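Local coordinates for putative sugar ABC transport system, substrate-binding protein (Bordetella parapertussis, PDB 5IX8), which probably binds a carbohydrate in the periplasm and delivers it to an ABC transporter for uptake, at residues Gly32-Val46 and Gly254-Ile266. Sequence-based numbering, arbitrary orientation.
Sequences GIAYGIVDEARRSNV and GVIMGRLIVQYAI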
# COMPACT_ATOMS: atom_id res chain seq x y z
N GLY A 32 -7.21 -6.22 1.50
CA GLY A 32 -8.22 -5.18 1.63
C GLY A 32 -8.69 -4.62 0.29
O GLY A 32 -9.89 -4.43 0.06
N ILE A 33 -7.75 -4.31 -0.60
CA ILE A 33 -8.15 -3.84 -1.92
C ILE A 33 -9.05 -4.86 -2.59
O ILE A 33 -10.12 -4.52 -3.12
CB ILE A 33 -6.91 -3.54 -2.78
CG1 ILE A 33 -6.08 -2.43 -2.13
CG2 ILE A 33 -7.36 -3.21 -4.19
CD1 ILE A 33 -4.79 -2.19 -2.86
N ALA A 34 -8.65 -6.14 -2.55
CA ALA A 34 -9.45 -7.20 -3.19
C ALA A 34 -10.83 -7.30 -2.56
O ALA A 34 -11.83 -7.38 -3.28
CB ALA A 34 -8.73 -8.54 -3.10
N TYR A 35 -10.91 -7.24 -1.21
CA TYR A 35 -12.21 -7.24 -0.54
C TYR A 35 -13.05 -6.03 -0.97
O TYR A 35 -14.26 -6.16 -1.23
CB TYR A 35 -12.03 -7.24 0.99
CG TYR A 35 -13.35 -6.98 1.65
CD1 TYR A 35 -14.33 -7.98 1.67
CD2 TYR A 35 -13.64 -5.74 2.22
CE1 TYR A 35 -15.58 -7.72 2.23
CE2 TYR A 35 -14.89 -5.47 2.78
CZ TYR A 35 -15.85 -6.49 2.79
OH TYR A 35 -17.09 -6.30 3.36
N GLY A 36 -12.45 -4.83 -0.99
CA GLY A 36 -13.21 -3.64 -1.37
C GLY A 36 -13.76 -3.75 -2.77
O GLY A 36 -14.91 -3.38 -3.04
N ILE A 37 -12.96 -4.31 -3.69
CA ILE A 37 -13.45 -4.51 -5.05
C ILE A 37 -14.62 -5.49 -5.07
O ILE A 37 -15.67 -5.23 -5.68
CB ILE A 37 -12.32 -4.98 -5.97
CG1 ILE A 37 -11.29 -3.84 -6.14
CG2 ILE A 37 -12.89 -5.39 -7.34
CD1 ILE A 37 -10.05 -4.30 -6.94
N VAL A 38 -14.43 -6.66 -4.45
CA VAL A 38 -15.46 -7.71 -4.49
C VAL A 38 -16.74 -7.25 -3.81
O VAL A 38 -17.86 -7.42 -4.34
CB VAL A 38 -14.90 -8.99 -3.85
CG1 VAL A 38 -16.03 -10.00 -3.62
CG2 VAL A 38 -13.82 -9.55 -4.74
N ASP A 39 -16.62 -6.66 -2.63
CA ASP A 39 -17.82 -6.25 -1.92
C ASP A 39 -18.51 -5.07 -2.60
O ASP A 39 -19.74 -4.99 -2.62
CB ASP A 39 -17.50 -5.92 -0.47
CG ASP A 39 -18.75 -5.65 0.30
OD1 ASP A 39 -19.52 -6.63 0.49
OD2 ASP A 39 -19.00 -4.48 0.66
N GLU A 40 -17.75 -4.13 -3.15
CA GLU A 40 -18.42 -3.04 -3.86
C GLU A 40 -19.05 -3.55 -5.14
O GLU A 40 -20.12 -3.08 -5.54
CB GLU A 40 -17.41 -1.91 -4.14
CG GLU A 40 -18.13 -0.64 -4.55
CD GLU A 40 -18.93 0.01 -3.42
OE1 GLU A 40 -18.74 -0.32 -2.22
OE2 GLU A 40 -19.73 0.91 -3.75
N ALA A 41 -18.42 -4.53 -5.81
CA ALA A 41 -18.99 -5.02 -7.07
C ALA A 41 -20.36 -5.63 -6.85
O ALA A 41 -21.27 -5.45 -7.68
CB ALA A 41 -18.06 -6.03 -7.73
N ARG A 42 -20.54 -6.37 -5.75
CA ARG A 42 -21.85 -7.01 -5.52
C ARG A 42 -22.90 -6.00 -5.07
O ARG A 42 -24.09 -6.34 -5.03
CB ARG A 42 -21.70 -8.15 -4.51
CG ARG A 42 -21.32 -7.66 -3.13
CD ARG A 42 -21.10 -8.83 -2.15
NE ARG A 42 -22.38 -9.38 -1.64
CZ ARG A 42 -23.02 -8.90 -0.56
NH1 ARG A 42 -22.50 -7.88 0.13
NH2 ARG A 42 -24.16 -9.45 -0.17
N ARG A 43 -22.49 -4.78 -4.73
CA ARG A 43 -23.42 -3.69 -4.48
C ARG A 43 -23.76 -2.93 -5.75
O ARG A 43 -24.71 -2.12 -5.76
CB ARG A 43 -22.81 -2.73 -3.47
CG ARG A 43 -22.55 -3.38 -2.14
CD ARG A 43 -21.76 -2.40 -1.31
NE ARG A 43 -21.37 -2.90 0.00
CZ ARG A 43 -21.83 -2.44 1.16
NH1 ARG A 43 -22.75 -1.50 1.20
NH2 ARG A 43 -21.33 -2.92 2.29
N SER A 44 -23.03 -3.19 -6.83
CA SER A 44 -23.00 -2.26 -7.94
C SER A 44 -23.20 -2.90 -9.31
O SER A 44 -22.94 -2.25 -10.32
CB SER A 44 -21.67 -1.49 -7.95
OG SER A 44 -21.41 -0.87 -6.69
N ASN A 45 -23.62 -4.17 -9.36
CA ASN A 45 -23.83 -4.89 -10.63
C ASN A 45 -22.55 -4.98 -11.47
O ASN A 45 -22.57 -4.80 -12.70
CB ASN A 45 -24.96 -4.27 -11.44
CG ASN A 45 -25.35 -5.15 -12.62
OD1 ASN A 45 -25.39 -6.39 -12.49
ND2 ASN A 45 -25.65 -4.53 -13.77
N VAL A 46 -21.43 -5.25 -10.82
CA VAL A 46 -20.14 -5.42 -11.49
C VAL A 46 -19.69 -6.84 -11.23
O VAL A 46 -19.87 -7.37 -10.12
CB VAL A 46 -19.09 -4.41 -10.98
CG1 VAL A 46 -17.70 -4.77 -11.48
CG2 VAL A 46 -19.50 -2.99 -11.47
N GLY A 254 -6.91 -0.05 2.31
CA GLY A 254 -7.07 -0.82 1.08
C GLY A 254 -8.53 -1.02 0.72
O GLY A 254 -8.87 -1.06 -0.46
N VAL A 255 -9.39 -1.20 1.73
CA VAL A 255 -10.79 -1.51 1.46
C VAL A 255 -11.43 -0.36 0.71
O VAL A 255 -12.08 -0.56 -0.31
CB VAL A 255 -11.55 -1.82 2.76
CG1 VAL A 255 -13.05 -1.93 2.48
CG2 VAL A 255 -11.04 -3.12 3.39
N ILE A 256 -11.22 0.88 1.18
CA ILE A 256 -11.87 1.99 0.47
C ILE A 256 -11.25 2.16 -0.93
O ILE A 256 -11.96 2.53 -1.88
CB ILE A 256 -11.86 3.30 1.30
CG1 ILE A 256 -12.86 4.29 0.66
CG2 ILE A 256 -10.48 3.93 1.39
CD1 ILE A 256 -13.16 5.52 1.46
N MSE A 257 -9.96 1.84 -1.10
CA MSE A 257 -9.35 1.96 -2.42
C MSE A 257 -10.04 1.01 -3.39
O MSE A 257 -10.33 1.39 -4.53
CB MSE A 257 -7.86 1.64 -2.40
CG MSE A 257 -7.04 2.62 -1.61
SE MSE A 257 -5.14 2.03 -1.58
CE MSE A 257 -4.65 2.98 0.01
N GLY A 258 -10.33 -0.21 -2.92
CA GLY A 258 -11.03 -1.17 -3.76
C GLY A 258 -12.43 -0.71 -4.13
O GLY A 258 -12.85 -0.85 -5.27
N ARG A 259 -13.18 -0.18 -3.15
CA ARG A 259 -14.51 0.34 -3.45
C ARG A 259 -14.44 1.46 -4.46
O ARG A 259 -15.28 1.55 -5.38
CB ARG A 259 -15.20 0.83 -2.18
CG ARG A 259 -15.35 -0.22 -1.10
CD ARG A 259 -16.33 0.31 -0.04
NE ARG A 259 -16.46 -0.63 1.06
CZ ARG A 259 -17.15 -1.77 0.99
NH1 ARG A 259 -17.83 -2.09 -0.13
NH2 ARG A 259 -17.15 -2.58 2.04
N LEU A 260 -13.49 2.36 -4.28
CA LEU A 260 -13.35 3.47 -5.21
C LEU A 260 -12.99 2.98 -6.61
O LEU A 260 -13.48 3.53 -7.58
CB LEU A 260 -12.30 4.45 -4.71
CG LEU A 260 -12.69 5.20 -3.45
CD1 LEU A 260 -11.48 5.93 -2.86
CD2 LEU A 260 -13.85 6.18 -3.71
N ILE A 261 -12.15 1.96 -6.73
CA ILE A 261 -11.85 1.43 -8.06
C ILE A 261 -13.12 1.03 -8.80
O ILE A 261 -13.30 1.32 -9.99
CB ILE A 261 -10.85 0.26 -7.93
CG1 ILE A 261 -9.44 0.86 -7.64
CG2 ILE A 261 -10.86 -0.60 -9.18
CD1 ILE A 261 -8.45 -0.15 -7.07
N VAL A 262 -14.04 0.36 -8.11
CA VAL A 262 -15.30 -0.04 -8.74
C VAL A 262 -16.12 1.18 -9.14
O VAL A 262 -16.66 1.26 -10.26
CB VAL A 262 -16.08 -0.97 -7.80
CG1 VAL A 262 -17.49 -1.24 -8.34
CG2 VAL A 262 -15.32 -2.28 -7.63
N GLN A 263 -16.24 2.15 -8.22
CA GLN A 263 -17.08 3.31 -8.52
C GLN A 263 -16.50 4.16 -9.65
O GLN A 263 -17.24 4.74 -10.46
CB GLN A 263 -17.30 4.16 -7.26
CG GLN A 263 -18.20 3.43 -6.25
CD GLN A 263 -19.62 3.29 -6.77
OE1 GLN A 263 -20.06 4.10 -7.58
NE2 GLN A 263 -20.33 2.25 -6.34
N TYR A 264 -15.16 4.26 -9.71
CA TYR A 264 -14.52 4.99 -10.80
C TYR A 264 -14.66 4.24 -12.12
O TYR A 264 -14.91 4.86 -13.17
CB TYR A 264 -13.02 5.21 -10.50
CG TYR A 264 -12.68 6.39 -9.59
CD1 TYR A 264 -13.23 6.50 -8.30
CD2 TYR A 264 -11.79 7.38 -10.02
CE1 TYR A 264 -12.93 7.58 -7.50
CE2 TYR A 264 -11.46 8.47 -9.22
CZ TYR A 264 -12.03 8.57 -7.96
OH TYR A 264 -11.70 9.64 -7.16
N ALA A 265 -14.50 2.90 -12.08
CA ALA A 265 -14.60 2.11 -13.31
C ALA A 265 -15.99 2.21 -13.93
O ALA A 265 -16.11 2.29 -15.17
CB ALA A 265 -14.25 0.64 -13.04
N ILE A 266 -17.06 2.20 -13.11
CA ILE A 266 -18.40 2.29 -13.68
C ILE A 266 -18.56 3.60 -14.43
O ILE A 266 -19.11 3.64 -15.55
CB ILE A 266 -19.48 2.17 -12.60
CG1 ILE A 266 -19.48 0.79 -11.95
CG2 ILE A 266 -20.87 2.45 -13.18
CD1 ILE A 266 -20.26 0.73 -10.64
O HOH W 1 -22.94 1.12 -5.53
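Gly36 and Gly258 meet backbone to backbone, their CA atoms 4.1 Å apart, where the two helices cross at -42° with axes only 6.3 Å from each other. With hydrogen alone beyond CA, each glycine lets the opposing main chain come into direct contact, as Gly36 CA to Val255 O (3.4 Å) and Gly258 CA to Ile33 O (3.5 Å) demonstrate. Gly32 and Gly254 extend this close seam toward the helix starts. Arg259, long enough to span the groove, stays extended from CG to NE and lies among Gly36, Asp39, Glu40 and Arg43. Its NH1 and NH2 grip Asp39 OD2 end-on, at 2.8 and 3.0 Å, with that oxygen in the guanidinium plane, while NH1 also bonds Glu40 OE1 at 2.9 Å. Glu40 bends at chi2 (69°), which brings its other oxygen, OE2, 3.0 Å from Gln263 NE2. Both helices pack on the parallel sheet of one lobe of this periplasmic binding protein fold, and beta-branched apolar side chains suit the side facing it: Val262 CG2 meets Ile37 CG2, and both residues touch Leu18 of strand 17-22. Farther along, Val46 CG2 rests on Ile266 CG1. Behind the ion pairs, Arg43 holds Asp39 OD2 through NE and NH2, Arg2 adds a salt bridge to Glu40 OE1, and Ile10 N bonds Gln263 OE1.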